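Local structure of sortase (Actinomyces oris, 5UTT) at residues A[67-70]-A[71-74]. The protein is a sortase, probably of class E, likely acting as a cysteine transpeptidase that joins surface proteins to the cell wall, this chain being its catalytic domain. Residues are numbered along the deposited sequence; the frame is centred on the assembly and turned at random.
Sequences TQQL and GEVG
E72 OE1 takes the backbone N-H of Q69 at 2.9 Å (E72 OE1 to Q69 N), an almost straight bond of 170° that meets the oxygen nearly along its C-O axis. It ties together the two ends of a type II beta turn, Q69 to E72, in the loop between strands 61-63 and 74-79 of the sortase beta-barrel. The turn's own bond runs the other way, from E72 N to Q69 O at 2.9 Å, with the donor lying 44° out of the carbonyl plane. Q69 and E72 are therefore joined twice, once through backbone alone and once through a carboxylate. With CG anti to the backbone N and an extended chain beyond it, E72 carries its carboxylate back across the turn. The same oxygen lies against carbon: Q68 CB is 3.5 Å from E72 OE1, and Q69 CG comes to 3.7 Å from it.

G71 is the third residue of the turn and has a positive phi, as glycine commonly does at this position of a type II turn. The L70 side chain points away from residues 71-74 and packs on Y110 and F112 of strand 108-120, while G71 O accepts a bond from R142 NE. Q68 crosses E72 at about a right angle, its amide plane turned 71° from the carboxylate, and its CG rests 3.6 Å from V73 O. A bend at chi2 swings the amide toward the start of strand 74-79. There Q68 OE1 accepts the backbone N-H of N75 and sits 3.8 Å from G74 CA.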
ATOM      1  N   THR A  67      -6.486   8.122  -7.697  1.00 15.91           N
ATOM      2  CA  THR A  67      -5.816   6.929  -8.194  1.00 15.51           C
ATOM      3  C   THR A  67      -6.795   5.763  -8.287  1.00 14.80           C
ATOM      4  O   THR A  67      -7.972   5.881  -7.944  1.00 14.25           O
ATOM      5  CB  THR A  67      -4.566   6.561  -7.353  1.00 15.26           C
ATOM      6  OG1 THR A  67      -4.936   6.082  -6.054  1.00 14.88           O
ATOM      7  CG2 THR A  67      -3.597   7.732  -7.293  1.00 15.43           C
ATOM      8  N   GLN A  68      -6.334   4.647  -8.859  1.00 15.13           N
ATOM      9  CA  GLN A  68      -7.216   3.537  -9.160  1.00 14.93           C
ATOM     10  C   GLN A  68      -7.611   2.743  -7.916  1.00 15.39           C
ATOM     11  O   GLN A  68      -7.006   2.882  -6.821  1.00 14.45           O
ATOM     12  CB  GLN A  68      -6.612   2.626 -10.243  1.00 15.08           C
ATOM     13  CG  GLN A  68      -6.667   3.246 -11.609  1.00 15.32           C
ATOM     14  CD  GLN A  68      -5.825   4.475 -11.729  1.00 15.01           C
ATOM     15  OE1 GLN A  68      -4.599   4.424 -11.587  1.00 15.42           O
ATOM     16  NE2 GLN A  68      -6.457   5.590 -12.023  1.00 15.56           N
ATOM     17  N   GLN A  69      -8.678   1.961  -8.049  1.00 15.85           N
ATOM     18  CA  GLN A  69      -9.152   1.146  -6.954  1.00 16.61           C
ATOM     19  C   GLN A  69      -8.287  -0.111  -6.818  1.00 17.33           C
ATOM     20  O   GLN A  69      -7.573  -0.526  -7.749  1.00 17.36           O
ATOM     21  CB  GLN A  69     -10.630   0.787  -7.117  1.00 17.48           C
ATOM     22  CG  GLN A  69     -11.566   1.957  -7.369  1.00 17.95           C
ATOM     23  CD  GLN A  69     -11.417   3.093  -6.354  1.00 18.30           C
ATOM     24  OE1 GLN A  69     -11.214   2.866  -5.144  1.00 18.46           O
ATOM     25  NE2 GLN A  69     -11.507   4.336  -6.843  1.00 19.40           N
ATOM     26  N   LEU A  70      -8.351  -0.713  -5.634  1.00 16.95           N
ATOM     27  CA  LEU A  70      -7.609  -1.927  -5.354  1.00 17.76           C
ATOM     28  C   LEU A  70      -8.050  -3.067  -6.284  1.00 18.02           C
ATOM     29  O   LEU A  70      -9.250  -3.364  -6.442  1.00 18.50           O
ATOM     30  CB  LEU A  70      -7.786  -2.311  -3.891  1.00 17.95           C
ATOM     31  CG  LEU A  70      -7.075  -3.565  -3.413  1.00 18.23           C
ATOM     32  CD1 LEU A  70      -5.579  -3.509  -3.646  1.00 18.61           C
ATOM     33  CD2 LEU A  70      -7.411  -3.766  -1.939  1.00 18.22           C
ATOM     34  N   GLY A  71      -7.064  -3.655  -6.939  1.00 18.60           N
ATOM     35  CA  GLY A  71      -7.319  -4.667  -7.961  1.00 19.04           C
ATOM     36  C   GLY A  71      -7.493  -4.159  -9.368  1.00 19.71           C
ATOM     37  O   GLY A  71      -7.431  -4.966 -10.310  1.00 19.85           O
ATOM     38  N   GLU A  72      -7.789  -2.864  -9.533  1.00 18.76           N
ATOM     39  CA  GLU A  72      -8.015  -2.281 -10.853  1.00 19.02           C
ATOM     40  C   GLU A  72      -6.708  -2.073 -11.620  1.00 17.64           C
ATOM     41  O   GLU A  72      -5.640  -1.735 -11.056  1.00 17.08           O
ATOM     42  CB  GLU A  72      -8.771  -0.952 -10.709  1.00 19.77           C
ATOM     43  CG  GLU A  72      -9.142  -0.250 -11.991  1.00 21.10           C
ATOM     44  CD  GLU A  72      -9.999   0.982 -11.764  1.00 22.55           C
ATOM     45  OE1 GLU A  72      -9.917   1.597 -10.669  1.00 21.60           O
ATOM     46  OE2 GLU A  72     -10.736   1.373 -12.714  1.00 23.15           O
ATOM     47  N   VAL A  73      -6.769  -2.306 -12.931  1.00 17.09           N
ATOM     48  CA  VAL A  73      -5.642  -1.978 -13.729  1.00 16.55           C
ATOM     49  C   VAL A  73      -5.224  -0.489 -13.565  1.00 15.15           C
ATOM     50  O   VAL A  73      -5.996   0.466 -13.819  1.00 15.73           O
ATOM     51  CB  VAL A  73      -5.876  -2.324 -15.228  1.00 16.69           C
ATOM     52  CG1 VAL A  73      -4.785  -1.710 -16.063  1.00 17.17           C
ATOM     53  CG2 VAL A  73      -5.945  -3.833 -15.427  1.00 17.04           C
ATOM     54  N   GLY A  74      -3.972  -0.300 -13.176  1.00 14.53           N
ATOM     55  CA  GLY A  74      -3.426   1.049 -12.860  1.00 13.74           C
ATOM     56  C   GLY A  74      -2.665   1.039 -11.566  1.00 13.12           C
ATOM     57  O   GLY A  74      -1.901   0.106 -11.303  1.00 13.05           O
TER